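Local coordinates for zona occludens toxin N-terminal domain-containing protein (Neisseria meningitidis MC58, PDB 2R2A), which is of unproven function but belongs to the zonular occludens toxin family, its N-terminal P-loop NTPase-like domain probably binding nucleotide, at residues E6-G12 and V144-I150; T19-V23 and Y189-E193; M157-W163 and S176-Y182; A74-Y78 and E111-W115. All coordinates share one frame; numbering follows the deposited sequence. Where two conformers were deposited one is given.

Interaction 1 (E6-G12 and V144-I150); sequences EICLITG and VRKHYHI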
loop_
_atom_site.group_PDB
_atom_site.type_symbol
_atom_site.label_atom_id
_atom_site.label_comp_id
_atom_site.label_asym_id
_atom_site.label_seq_id
_atom_site.Cartn_x
_atom_site.Cartn_y
_atom_site.Cartn_z
ATOM N N GLU A 6 -2.754 2.226 10.239
ATOM C CA GLU A 6 -2.384 3.432 9.529
ATOM C C GLU A 6 -2.327 3.184 8.010
ATOM O O GLU A 6 -2.459 2.040 7.566
ATOM C CB GLU A 6 -1.069 4.010 10.101
ATOM C CG GLU A 6 0.200 3.357 9.574
ATOM C CD GLU A 6 1.484 4.096 9.984
ATOM O OE1 GLU A 6 1.420 4.996 10.855
ATOM O OE2 GLU A 6 2.562 3.760 9.438
ATOM N N ILE A 7 -2.186 4.273 7.257
ATOM C CA ILE A 7 -1.967 4.226 5.815
ATOM C C ILE A 7 -0.533 4.669 5.511
ATOM O O ILE A 7 -0.103 5.760 5.888
ATOM C CB ILE A 7 -2.937 5.106 4.997
ATOM C CG1 ILE A 7 -4.387 4.712 5.301
ATOM C CG2 ILE A 7 -2.601 4.969 3.469
ATOM C CD1 ILE A 7 -5.412 5.528 4.522
ATOM N N CYS A 8 0.168 3.791 4.816
ATOM C CA CYS A 8 1.569 3.973 4.461
ATOM C C CYS A 8 1.667 4.059 2.942
ATOM O O CYS A 8 1.113 3.206 2.217
ATOM C CB CYS A 8 2.384 2.784 4.975
ATOM S SG CYS A 8 4.126 2.821 4.454
ATOM N N LEU A 9 2.402 5.063 2.468
ATOM C CA LEU A 9 2.638 5.276 1.034
ATOM C C LEU A 9 4.097 4.939 0.653
ATOM O O LEU A 9 5.043 5.365 1.348
ATOM C CB LEU A 9 2.312 6.722 0.690
ATOM C CG LEU A 9 2.649 7.248 -0.709
ATOM C CD1 LEU A 9 1.901 6.488 -1.821
ATOM C CD2 LEU A 9 2.331 8.744 -0.811
ATOM N N ILE A 10 4.290 4.178 -0.427
ATOM C CA ILE A 10 5.622 3.920 -0.909
ATOM C C ILE A 10 5.671 4.397 -2.373
ATOM O O ILE A 10 4.882 3.947 -3.205
ATOM C CB ILE A 10 6.020 2.462 -0.787
ATOM C CG1 ILE A 10 6.028 1.960 0.687
ATOM C CG2 ILE A 10 7.431 2.312 -1.417
ATOM C CD1 ILE A 10 5.954 0.384 0.812
ATOM N N THR A 11 6.613 5.262 -2.732
ATOM C CA THR A 11 6.699 5.757 -4.087
ATOM C C THR A 11 8.127 5.625 -4.623
ATOM O O THR A 11 9.073 5.350 -3.843
ATOM C CB THR A 11 6.227 7.262 -4.223
ATOM O OG1 THR A 11 7.004 8.113 -3.338
ATOM C CG2 THR A 11 4.719 7.333 -3.830
ATOM N N GLY A 12 8.236 5.780 -5.930
ATOM C CA GLY A 12 9.519 5.624 -6.642
ATOM C C GLY A 12 9.271 5.110 -8.043
ATOM O O GLY A 12 8.214 4.564 -8.350
ATOM N N VAL A 144 -2.338 9.704 4.895
ATOM C CA VAL A 144 -1.068 8.976 4.980
ATOM C C VAL A 144 -0.331 9.445 6.212
ATOM O O VAL A 144 -0.255 10.656 6.451
ATOM C CB VAL A 144 -0.195 9.231 3.706
ATOM C CG1 VAL A 144 1.259 8.697 3.923
ATOM C CG2 VAL A 144 -0.871 8.625 2.480
ATOM N N ARG A 145 0.194 8.506 6.995
ATOM C CA ARG A 145 0.977 8.821 8.215
ATOM C C ARG A 145 2.416 8.283 8.148
ATOM O O ARG A 145 3.198 8.454 9.078
ATOM C CB ARG A 145 0.256 8.330 9.484
ATOM C CG ARG A 145 -0.912 9.233 9.861
ATOM C CD ARG A 145 -1.405 8.929 11.295
ATOM N NE ARG A 145 -2.754 9.446 11.527
ATOM C CZ ARG A 145 -3.057 10.458 12.342
ATOM N NH1 ARG A 145 -2.099 11.086 13.035
ATOM N NH2 ARG A 145 -4.328 10.834 12.472
ATOM N N LYS A 146 2.750 7.631 7.036
ATOM C CA LYS A 146 4.135 7.240 6.762
ATOM C C LYS A 146 4.348 7.203 5.238
ATOM O O LYS A 146 3.607 6.549 4.512
ATOM C CB LYS A 146 4.496 5.892 7.434
ATOM C CG LYS A 146 5.923 5.378 7.100
ATOM C CD LYS A 146 6.468 4.392 8.156
ATOM C CE LYS A 146 5.972 2.919 7.987
ATOM N NZ LYS A 146 6.897 1.821 8.621
ATOM N N HIS A 147 5.337 7.934 4.736
ATOM C CA HIS A 147 5.601 7.956 3.291
ATOM C C HIS A 147 7.064 7.596 3.081
ATOM O O HIS A 147 7.913 8.226 3.659
ATOM C CB HIS A 147 5.227 9.335 2.731
ATOM C CG HIS A 147 5.508 9.586 1.280
ATOM N ND1 HIS A 147 5.797 8.607 0.348
ATOM C CD2 HIS A 147 5.442 10.748 0.581
ATOM C CE1 HIS A 147 5.921 9.155 -0.850
ATOM N NE2 HIS A 147 5.716 10.456 -0.725
ATOM N N TYR A 148 7.336 6.502 2.362
ATOM C CA TYR A 148 8.708 6.193 1.940
ATOM C C TYR A 148 8.819 6.457 0.474
ATOM O O TYR A 148 7.917 6.094 -0.308
ATOM C CB TYR A 148 8.965 4.698 2.103
ATOM C CG TYR A 148 9.036 4.208 3.515
ATOM C CD1 TYR A 148 10.040 4.629 4.391
ATOM C CD2 TYR A 148 8.112 3.278 3.965
ATOM C CE1 TYR A 148 10.115 4.088 5.716
ATOM C CE2 TYR A 148 8.161 2.772 5.245
ATOM C CZ TYR A 148 9.165 3.175 6.124
ATOM O OH TYR A 148 9.190 2.623 7.402
ATOM N N HIS A 149 9.911 7.071 0.073
ATOM C CA HIS A 149 10.156 7.248 -1.345
ATOM C C HIS A 149 11.592 6.744 -1.625
ATOM O O HIS A 149 12.541 7.067 -0.864
ATOM C CB HIS A 149 10.055 8.730 -1.732
ATOM C CG HIS A 149 10.403 8.971 -3.180
ATOM N ND1 HIS A 149 9.479 8.817 -4.196
ATOM C CD2 HIS A 149 11.564 9.323 -3.777
ATOM C CE1 HIS A 149 10.064 9.083 -5.358
ATOM N NE2 HIS A 149 11.333 9.348 -5.132
ATOM N N ILE A 150 11.754 5.941 -2.666
ATOM C CA ILE A 150 13.066 5.441 -3.049
ATOM C C ILE A 150 13.663 6.391 -4.085
ATOM O O ILE A 150 13.150 6.538 -5.206
ATOM C CB ILE A 150 12.979 3.979 -3.613
ATOM C CG1 ILE A 150 12.274 3.073 -2.584
ATOM C CG2 ILE A 150 14.409 3.475 -3.968
ATOM C CD1 ILE A 150 11.869 1.723 -3.200
#
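Thr11 OG1 and His149 ND1 are 2.7 Å apart and hydrogen-bonded, and either could be the donor. The hydroxyl lies at the edge of the imidazole, in its plane. Thr11 OG1 sits between the backbone N and carbonyl carbon (chi1 57°), and this turns it toward the histidine. The backbones form a parallel ladder. Leu9 N bonds Lys146 O at 2.8 Å, and Leu9 O takes Tyr148 N at 2.8 Å. Thr11 continues the pattern with Tyr148 O and Ile150 N. Lys146 NZ donates to Tyr148 OH at 2.7 Å. Strands 7-11 and 144-152 are thus neighbours in the central sheet of a P-loop NTPase-like fold. Gly12, next after Thr11, would open the probable Walker A loop. Its backbone angles suit glycine. Leu9 CD2 sits 3.6 Å from the His147 ring centroid, over the face, in a CH-pi contact. On the sheet face of Cys8 and Ile10, Cys8 SG approaches Tyr148 CD2 obliquely at 4.0 Å. Glu6 OE2 packs against Lys146 CB at 3.5 Å.

Interaction 2 (T19-V23 and Y189-E193); sequences TLKMV and YDLYE. With SO4 (sulfate ion), chain C.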
loop_
_atom_site.group_PDB
_atom_site.type_symbol
_atom_site.label_atom_id
_atom_site.label_comp_id
_atom_site.label_asym_id
_atom_site.label_seq_id
_atom_site.Cartn_x
_atom_site.Cartn_y
_atom_site.Cartn_z
ATOM N N THR A 19 8.402 -2.952 -4.641
ATOM C CA THR A 19 7.806 -4.225 -4.268
ATOM C C THR A 19 8.747 -5.036 -3.369
ATOM O O THR A 19 8.302 -5.620 -2.382
ATOM C CB THR A 19 7.364 -5.079 -5.494
ATOM O OG1 THR A 19 6.358 -4.367 -6.209
ATOM C CG2 THR A 19 6.736 -6.391 -5.025
ATOM N N LEU A 20 10.029 -5.076 -3.697
ATOM C CA LEU A 20 10.969 -5.839 -2.822
ATOM C C LEU A 20 11.078 -5.222 -1.434
ATOM O O LEU A 20 11.151 -5.947 -0.449
ATOM C CB LEU A 20 12.362 -5.891 -3.438
ATOM C CG LEU A 20 12.489 -6.777 -4.673
ATOM C CD1 LEU A 20 13.820 -6.496 -5.256
ATOM C CD2 LEU A 20 12.343 -8.248 -4.263
ATOM N N LYS A 21 11.074 -3.882 -1.343
ATOM C CA LYS A 21 11.004 -3.263 -0.010
ATOM C C LYS A 21 9.725 -3.684 0.753
ATOM O O LYS A 21 9.776 -4.013 1.945
ATOM C CB LYS A 21 11.138 -1.734 -0.104
ATOM C CG LYS A 21 11.078 -1.021 1.255
ATOM C CD LYS A 21 12.282 -1.491 2.103
ATOM C CE LYS A 21 12.301 -0.897 3.502
ATOM N NZ LYS A 21 13.571 -1.464 4.127
HETATM N N MSE A 22 8.589 -3.659 0.069
HETATM C CA MSE A 22 7.320 -4.101 0.675
HETATM C C MSE A 22 7.404 -5.543 1.198
HETATM O O MSE A 22 7.064 -5.810 2.356
HETATM C CB MSE A 22 6.173 -3.905 -0.321
HETATM C CG MSE A 22 4.761 -4.246 0.221
HETATM SE SE MSE A 22 4.166 -2.950 1.564
HETATM C CE MSE A 22 4.248 -4.045 3.233
ATOM N N VAL A 23 7.851 -6.466 0.347
ATOM C CA VAL A 23 8.028 -7.877 0.770
ATOM C C VAL A 23 9.022 -8.000 1.945
ATOM O O VAL A 23 8.809 -8.771 2.888
ATOM C CB VAL A 23 8.455 -8.777 -0.422
ATOM C CG1 VAL A 23 8.627 -10.269 0.029
ATOM C CG2 VAL A 23 7.466 -8.643 -1.614
ATOM N N TYR A 189 13.814 -13.005 -1.746
ATOM C CA TYR A 189 13.369 -13.861 -2.858
ATOM C C TYR A 189 12.825 -15.245 -2.473
ATOM O O TYR A 189 12.260 -15.956 -3.322
ATOM C CB TYR A 189 14.455 -13.967 -3.907
ATOM C CG TYR A 189 14.509 -12.745 -4.795
ATOM C CD1 TYR A 189 13.456 -12.455 -5.672
ATOM C CD2 TYR A 189 15.596 -11.876 -4.757
ATOM C CE1 TYR A 189 13.492 -11.355 -6.504
ATOM C CE2 TYR A 189 15.645 -10.759 -5.597
ATOM C CZ TYR A 189 14.588 -10.516 -6.470
ATOM O OH TYR A 189 14.614 -9.425 -7.297
ATOM N N ASP A 190 12.969 -15.621 -1.209
ATOM C CA ASP A 190 12.326 -16.839 -0.710
ATOM C C ASP A 190 10.819 -16.628 -0.575
ATOM O O ASP A 190 10.046 -17.590 -0.440
ATOM C CB ASP A 190 12.918 -17.239 0.647
ATOM C CG ASP A 190 14.392 -17.647 0.554
ATOM O OD1 ASP A 190 14.902 -17.860 -0.578
ATOM O OD2 ASP A 190 15.032 -17.753 1.623
ATOM N N LEU A 191 10.411 -15.360 -0.623
ATOM C CA LEU A 191 9.033 -14.964 -0.367
ATOM C C LEU A 191 8.348 -14.355 -1.603
ATOM O O LEU A 191 7.144 -14.083 -1.576
ATOM C CB LEU A 191 9.020 -13.930 0.761
ATOM C CG LEU A 191 9.522 -14.332 2.145
ATOM C CD1 LEU A 191 9.494 -13.115 3.051
ATOM C CD2 LEU A 191 8.653 -15.410 2.729
ATOM N N TYR A 192 9.125 -14.144 -2.667
ATOM C CA TYR A 192 8.680 -13.357 -3.809
ATOM C C TYR A 192 9.430 -13.773 -5.075
ATOM O O TYR A 192 10.612 -14.085 -5.023
ATOM C CB TYR A 192 8.875 -11.852 -3.541
ATOM C CG TYR A 192 8.524 -10.956 -4.722
ATOM C CD1 TYR A 192 7.209 -10.732 -5.071
ATOM C CD2 TYR A 192 9.512 -10.345 -5.484
ATOM C CE1 TYR A 192 6.864 -9.929 -6.141
ATOM C CE2 TYR A 192 9.175 -9.517 -6.579
ATOM C CZ TYR A 192 7.838 -9.315 -6.886
ATOM O OH TYR A 192 7.451 -8.542 -7.966
ATOM N N GLU A 193 8.710 -13.790 -6.199
ATOM C CA GLU A 193 9.278 -14.004 -7.546
ATOM C C GLU A 193 8.587 -12.991 -8.488
ATOM O O GLU A 193 7.366 -12.843 -8.442
ATOM C CB GLU A 193 9.027 -15.448 -7.995
ATOM C CG GLU A 193 10.262 -16.152 -8.579
ATOM C CD GLU A 193 10.087 -17.665 -8.722
ATOM O OE1 GLU A 193 9.171 -18.099 -9.462
ATOM O OE2 GLU A 193 10.871 -18.428 -8.103
HETATM S S SO4 C . 9.466 -1.560 -8.387
HETATM O O1 SO4 C . 8.799 -1.353 -9.615
HETATM O O2 SO4 C . 10.776 -2.107 -8.543
HETATM O O3 SO4 C . 8.595 -2.433 -7.619
HETATM O O4 SO4 C . 9.595 -0.255 -7.736
#
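Tyr192 reaches from the C-terminal loop across the flank of helix 18-28. Its CB lies 3.9 Å from Val23 CG1 and 4.0 Å from Val23 CG2, so the valine fork meets the root of the side chain. CG is anti to the backbone N (chi1 176°), which extends the ring along the helix from Val23 toward Thr19. CG and CD1 stay beside Val23 CG2. On the other side of the ring, Tyr192 CD2 meets Leu20 CD2 at 3.7 Å. Further out, Tyr192 CZ touches Thr19 CG2 at 3.6 Å, and Tyr192 OH lies near the same methyl. Leu20 CD2 also lies over a face of the Tyr189 ring, 4.2 Å from its centroid, in a CH-pi contact. Val23 CG1 packs on Leu191 CB. Thr19 N donates to sulfate O3 at 3.0 Å, nearly straight at 166°. Lys18 NZ and the amides of Gly15 and Gly17 also bind this sulfate, probably from the crystallisation liquor, consistent with a P-loop phosphate site. The 189-193 loop, bonded through its backbone to Gly49 and Lys51, covers the Thr19, Leu20 and Val23 flank of helix 18-28. Met22, on another side, packs on Ile10 of strand 7-11.

Interaction 3 (M157-W163 and S176-Y182); sequences MRTLLEW and SAFSSIY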
loop_
_atom_site.group_PDB
_atom_site.type_symbol
_atom_site.label_atom_id
_atom_site.label_comp_id
_atom_site.label_asym_id
_atom_site.label_seq_id
_atom_site.Cartn_x
_atom_site.Cartn_y
_atom_site.Cartn_z
HETATM N N MSE A 157 22.883 4.281 -6.518
HETATM C CA MSE A 157 22.825 4.335 -4.986
HETATM C C MSE A 157 21.419 4.737 -4.657
HETATM O O MSE A 157 20.991 5.821 -5.050
HETATM C CB MSE A 157 23.789 5.325 -4.220
HETATM C CG MSE A 157 23.354 5.617 -2.648
HETATM SE SE MSE A 157 24.252 6.788 -1.165
HETATM C CE MSE A 157 23.442 8.506 -1.596
ATOM N N ARG A 158 20.698 3.877 -3.950
ATOM C CA ARG A 158 19.353 4.201 -3.568
ATOM C C ARG A 158 19.298 4.620 -2.115
ATOM O O ARG A 158 19.969 4.032 -1.287
ATOM C CB ARG A 158 18.440 2.984 -3.771
ATOM C CG ARG A 158 18.135 2.723 -5.292
ATOM C CD ARG A 158 17.418 1.405 -5.492
ATOM N NE ARG A 158 18.279 0.250 -5.210
ATOM C CZ ARG A 158 17.875 -1.017 -5.312
ATOM N NH1 ARG A 158 16.623 -1.269 -5.697
ATOM N NH2 ARG A 158 18.725 -2.019 -5.043
ATOM N N THR A 159 18.561 5.691 -1.892
ATOM C CA THR A 159 18.249 6.262 -0.590
ATOM C C THR A 159 16.758 6.097 -0.338
ATOM O O THR A 159 15.906 6.378 -1.231
ATOM C CB THR A 159 18.562 7.766 -0.633
ATOM O OG1 THR A 159 19.937 7.924 -0.994
ATOM C CG2 THR A 159 18.343 8.418 0.770
ATOM N N LEU A 160 16.418 5.645 0.866
ATOM C CA LEU A 160 15.059 5.639 1.283
ATOM C C LEU A 160 14.781 6.976 2.035
ATOM O O LEU A 160 15.422 7.259 3.021
ATOM C CB LEU A 160 14.886 4.460 2.237
ATOM C CG LEU A 160 13.454 4.241 2.609
ATOM C CD1 LEU A 160 12.771 3.639 1.382
ATOM C CD2 LEU A 160 13.440 3.296 3.787
ATOM N N LEU A 161 13.847 7.767 1.526
ATOM C CA LEU A 161 13.412 9.026 2.154
ATOM C C LEU A 161 12.151 8.682 2.930
ATOM O O LEU A 161 11.253 7.955 2.414
ATOM C CB LEU A 161 13.128 10.084 1.083
ATOM C CG LEU A 161 14.285 10.439 0.097
ATOM C CD1 LEU A 161 13.794 11.483 -0.894
ATOM C CD2 LEU A 161 15.464 11.004 0.878
ATOM N N GLU A 162 12.051 9.222 4.132
ATOM C CA GLU A 162 10.888 8.946 4.969
ATOM C C GLU A 162 10.291 10.233 5.561
ATOM O O GLU A 162 11.015 11.056 6.135
ATOM C CB GLU A 162 11.256 8.020 6.124
ATOM C CG GLU A 162 10.025 7.603 6.904
ATOM C CD GLU A 162 10.325 6.882 8.202
ATOM O OE1 GLU A 162 11.437 6.326 8.381
ATOM O OE2 GLU A 162 9.399 6.874 9.038
ATOM N N TRP A 163 8.972 10.354 5.435
ATOM C CA TRP A 163 8.231 11.448 6.071
ATOM C C TRP A 163 7.085 10.854 6.877
ATOM O O TRP A 163 6.712 9.694 6.664
ATOM C CB TRP A 163 7.635 12.403 5.031
ATOM C CG TRP A 163 8.612 13.079 4.083
ATOM C CD1 TRP A 163 9.174 14.315 4.212
ATOM C CD2 TRP A 163 9.027 12.575 2.815
ATOM N NE1 TRP A 163 9.947 14.615 3.107
ATOM C CE2 TRP A 163 9.878 13.556 2.235
ATOM C CE3 TRP A 163 8.795 11.366 2.126
ATOM C CZ2 TRP A 163 10.499 13.364 0.989
ATOM C CZ3 TRP A 163 9.389 11.174 0.865
ATOM C CH2 TRP A 163 10.242 12.183 0.317
ATOM N N SER A 176 13.417 17.657 3.992
ATOM C CA SER A 176 12.626 17.463 5.208
ATOM C C SER A 176 12.414 15.976 5.579
ATOM O O SER A 176 11.747 15.655 6.566
ATOM C CB SER A 176 11.286 18.181 5.122
ATOM O OG SER A 176 10.453 17.638 4.113
ATOM N N ALA A 177 12.982 15.092 4.776
ATOM C CA ALA A 177 12.899 13.633 5.007
ATOM C C ALA A 177 14.006 13.152 5.937
ATOM O O ALA A 177 15.048 13.792 6.077
ATOM C CB ALA A 177 12.994 12.897 3.667
ATOM N N PHE A 178 13.790 11.983 6.527
ATOM C CA PHE A 178 14.837 11.243 7.151
ATOM C C PHE A 178 15.345 10.304 6.043
ATOM O O PHE A 178 14.572 9.528 5.485
ATOM C CB PHE A 178 14.292 10.430 8.321
ATOM C CG PHE A 178 14.206 11.186 9.630
ATOM C CD1 PHE A 178 13.982 12.589 9.674
ATOM C CD2 PHE A 178 14.308 10.503 10.822
ATOM C CE1 PHE A 178 13.896 13.270 10.901
ATOM C CE2 PHE A 178 14.221 11.170 12.040
ATOM C CZ PHE A 178 14.044 12.562 12.077
ATOM N N SER A 179 16.648 10.350 5.787
ATOM C CA SER A 179 17.256 9.614 4.695
ATOM C C SER A 179 18.011 8.445 5.311
ATOM O O SER A 179 18.794 8.651 6.274
ATOM C CB SER A 179 18.294 10.536 4.018
ATOM O OG SER A 179 17.661 11.435 3.121
ATOM N N SER A 180 17.808 7.254 4.742
ATOM C CA SER A 180 18.612 6.080 5.091
ATOM C C SER A 180 18.964 5.279 3.848
ATOM O O SER A 180 18.349 5.407 2.778
ATOM C CB SER A 180 17.900 5.195 6.132
ATOM O OG SER A 180 16.638 4.783 5.641
ATOM N N ILE A 181 20.012 4.474 3.974
ATOM C CA ILE A 181 20.411 3.643 2.853
ATOM C C ILE A 181 19.282 2.625 2.566
ATOM O O ILE A 181 18.700 2.085 3.473
ATOM C CB ILE A 181 21.753 2.943 3.168
ATOM C CG1 ILE A 181 22.307 2.274 1.914
ATOM C CG2 ILE A 181 21.627 2.019 4.384
ATOM C CD1 ILE A 181 22.646 3.291 0.836
ATOM N N TYR A 182 19.002 2.380 1.293
ATOM C CA TYR A 182 17.968 1.400 0.915
ATOM C C TYR A 182 18.461 0.009 1.312
ATOM O O TYR A 182 19.596 -0.336 1.015
ATOM C CB TYR A 182 17.747 1.508 -0.588
ATOM C CG TYR A 182 16.807 0.487 -1.180
ATOM C CD1 TYR A 182 15.433 0.707 -1.173
ATOM C CD2 TYR A 182 17.310 -0.698 -1.755
ATOM C CE1 TYR A 182 14.574 -0.235 -1.721
ATOM C CE2 TYR A 182 16.445 -1.646 -2.322
ATOM C CZ TYR A 182 15.079 -1.395 -2.270
ATOM O OH TYR A 182 14.233 -2.312 -2.838
HETATM O O HOH W 1 15.508 -3.737 -5.291
#
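Leu160 and Ser180 exchange two backbone hydrogen bonds. Leu160 N reaches Ser180 O at 2.7 Å, and Ser180 N returns to Leu160 O at 2.9 Å. Glu162 and Phe178 repeat the exchange, but Glu162 N to Phe178 O is bent at 135°. Tyr182 N gives a longer bond to Arg158 O, 3.2 Å, from above the carbonyl plane. Tyr182 CE2 sits over the centre of the Arg158 guanidinium, 3.4 Å from Arg158 CZ; the planes are 31° apart. A bend at chi3 (-69°) folds the arginine there. One water accepts from Arg158 NH1 and donates to Tyr182 OH. Both groups also have partners in the probable P-loop: Arg158 NH1 bonds Ser16 O, and Tyr182 OH bonds Gly17 O. At the far end Ala177 CB sits over the five-membered ring of Trp163, 3.8 Å from its centroid. Trp163 NE1 and Ser176 OG both bond Met173 O. This is an antiparallel strand pair at the edge of the mixed sheet, with 178-181 outermost in the chain and Tyr182 beside the probable phosphate site.

Interaction 4 (A74-Y78 and E111-W115); sequences AHDMY and ENVQW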
loop_
_atom_site.group_PDB
_atom_site.type_symbol
_atom_site.label_atom_id
_atom_site.label_comp_id
_atom_site.label_asym_id
_atom_site.label_seq_id
_atom_site.Cartn_x
_atom_site.Cartn_y
_atom_site.Cartn_z
ATOM N N ALA A 74 -10.966 -4.649 -5.912
ATOM C CA ALA A 74 -10.523 -3.577 -5.032
ATOM C C ALA A 74 -11.564 -2.456 -5.025
ATOM O O ALA A 74 -11.561 -1.596 -4.123
ATOM C CB ALA A 74 -9.136 -3.031 -5.470
ATOM N N HIS A 75 -12.436 -2.466 -6.040
ATOM C CA HIS A 75 -13.306 -1.327 -6.306
ATOM C C HIS A 75 -14.522 -1.226 -5.406
ATOM O O HIS A 75 -15.067 -0.135 -5.247
ATOM C CB HIS A 75 -13.630 -1.199 -7.806
ATOM C CG HIS A 75 -12.408 -0.935 -8.631
ATOM N ND1 HIS A 75 -11.922 0.337 -8.855
ATOM C CD2 HIS A 75 -11.541 -1.780 -9.235
ATOM C CE1 HIS A 75 -10.818 0.264 -9.580
ATOM N NE2 HIS A 75 -10.556 -1.009 -9.812
ATOM N N ASP A 76 -14.944 -2.339 -4.798
ATOM C CA ASP A 76 -15.973 -2.251 -3.783
ATOM C C ASP A 76 -15.447 -2.703 -2.418
ATOM O O ASP A 76 -16.169 -3.332 -1.664
ATOM C CB ASP A 76 -17.228 -3.036 -4.183
ATOM C CG ASP A 76 -16.948 -4.493 -4.500
ATOM O OD1 ASP A 76 -15.795 -4.959 -4.344
ATOM O OD2 ASP A 76 -17.903 -5.187 -4.902
HETATM N N MSE A 77 -14.190 -2.349 -2.119
HETATM C CA MSE A 77 -13.563 -2.649 -0.839
HETATM C C MSE A 77 -14.381 -2.078 0.307
HETATM O O MSE A 77 -14.452 -2.677 1.376
HETATM C CB MSE A 77 -12.148 -2.063 -0.786
HETATM C CG MSE A 77 -11.276 -2.606 0.365
HETATM SE SE MSE A 77 -9.465 -1.885 0.237
HETATM C CE MSE A 77 -8.881 -2.791 -1.371
ATOM N N TYR A 78 -14.993 -0.918 0.070
ATOM C CA TYR A 78 -15.826 -0.285 1.067
ATOM C C TYR A 78 -16.940 -1.234 1.564
ATOM O O TYR A 78 -17.413 -1.081 2.678
ATOM C CB TYR A 78 -16.417 1.033 0.533
ATOM C CG TYR A 78 -17.439 0.875 -0.570
ATOM C CD1 TYR A 78 -17.048 0.791 -1.917
ATOM C CD2 TYR A 78 -18.807 0.846 -0.275
ATOM C CE1 TYR A 78 -18.007 0.657 -2.936
ATOM C CE2 TYR A 78 -19.752 0.703 -1.275
ATOM C CZ TYR A 78 -19.351 0.610 -2.594
ATOM O OH TYR A 78 -20.310 0.466 -3.565
ATOM N N GLU A 111 -17.793 6.250 -2.903
ATOM C CA GLU A 111 -17.928 5.405 -1.732
ATOM C C GLU A 111 -16.626 4.680 -1.383
ATOM O O GLU A 111 -16.296 4.544 -0.207
ATOM C CB GLU A 111 -19.056 4.412 -1.926
ATOM C CG GLU A 111 -20.420 5.037 -1.747
ATOM C CD GLU A 111 -21.469 4.003 -1.509
ATOM O OE1 GLU A 111 -21.423 3.342 -0.443
ATOM O OE2 GLU A 111 -22.325 3.845 -2.400
ATOM N N ASN A 112 -15.884 4.239 -2.405
ATOM C CA ASN A 112 -14.606 3.523 -2.175
ATOM C C ASN A 112 -13.448 4.394 -1.652
ATOM O O ASN A 112 -12.381 3.894 -1.277
ATOM C CB ASN A 112 -14.166 2.709 -3.397
ATOM C CG ASN A 112 -13.303 1.507 -3.002
ATOM O OD1 ASN A 112 -13.634 0.794 -2.053
ATOM N ND2 ASN A 112 -12.208 1.275 -3.729
ATOM N N VAL A 113 -13.683 5.698 -1.602
ATOM C CA VAL A 113 -12.773 6.641 -0.960
ATOM C C VAL A 113 -13.310 7.083 0.398
ATOM O O VAL A 113 -12.530 7.203 1.339
ATOM C CB VAL A 113 -12.522 7.903 -1.864
ATOM C CG1 VAL A 113 -11.741 9.015 -1.141
ATOM C CG2 VAL A 113 -11.821 7.519 -3.170
ATOM N N GLN A 114 -14.633 7.319 0.501
ATOM C CA GLN A 114 -15.255 7.883 1.717
ATOM C C GLN A 114 -14.904 7.114 2.991
ATOM O O GLN A 114 -14.786 7.696 4.077
ATOM C CB GLN A 114 -16.794 7.945 1.586
ATOM C CG GLN A 114 -17.292 8.911 0.517
ATOM C CD GLN A 114 -18.790 9.071 0.462
ATOM O OE1 GLN A 114 -19.549 8.149 0.779
ATOM N NE2 GLN A 114 -19.232 10.247 0.025
ATOM N N TRP A 115 -14.786 5.797 2.858
ATOM C CA TRP A 115 -14.566 4.911 4.009
ATOM C C TRP A 115 -13.164 4.995 4.587
ATOM O O TRP A 115 -12.937 4.604 5.732
ATOM C CB TRP A 115 -14.888 3.461 3.641
ATOM C CG TRP A 115 -13.861 2.812 2.788
ATOM C CD1 TRP A 115 -13.762 2.893 1.432
ATOM C CD2 TRP A 115 -12.777 1.977 3.221
ATOM N NE1 TRP A 115 -12.682 2.170 0.986
ATOM C CE2 TRP A 115 -12.053 1.602 2.063
ATOM C CE3 TRP A 115 -12.329 1.526 4.477
ATOM C CZ2 TRP A 115 -10.923 0.774 2.113
ATOM C CZ3 TRP A 115 -11.200 0.703 4.527
ATOM C CH2 TRP A 115 -10.504 0.347 3.346
HETATM O O HOH W 2 -11.927 2.593 -6.303
#
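Glu111 sets its CB over the centre of the Tyr78 ring, 3.7 Å from the centroid, in a CH-pi contact. Asn112 comes next and carries the polar bonds. Its OD1 accepts from Tyr78 N at 3.0 Å, nearly in line with the side-chain C=O (169°). Its ND2 donates to Ala74 O at 3.0 Å and also to a water at 2.9 Å. Asn112 O takes a weak bond from Trp115 NE1 and a further one from Trp100 NE1. Trp115 closes the segment. Its CG lies between the backbone N and carbonyl carbon (chi1 75°), bringing Trp115 CD1 to within 3.4 Å of Tyr78 CB. Tyr78 CA lies over its face. Met77 is a selenomethionine, and Met77 SE meets Trp115 CZ2 obliquely at 3.6 Å in a Met-aromatic contact. The buried Asn112 amide links the turn leading into helix 77-80 to helix 111-114. It serves a carbonyl and an N-H of 74-78, which would fix which end is O and which is N; Tyr78 and Trp115 pack beside it.

From the N terminus, strand 7-11 opens interaction 1 and helix 18-28 opens interaction 2. The probable P-loop runs between them, and Ile10 touches Met22. Interaction 4 closes next, joining 74-78 to 111-115. It is nested in the loops of interactions 1 and 2 and touches neither. Strand 144-152 then closes interaction 1. Interaction 3 follows in series and joins strands 158-163 and 178-181. It is nested within interaction 2, which closes last, at 189-193. Interactions 1 and 2 therefore cross. Interactions 1 and 3 share the sheet through His149 and Leu161. Interactions 3 and 4 lie on opposite sides of the chain's centre, about 31 Å apart between centres.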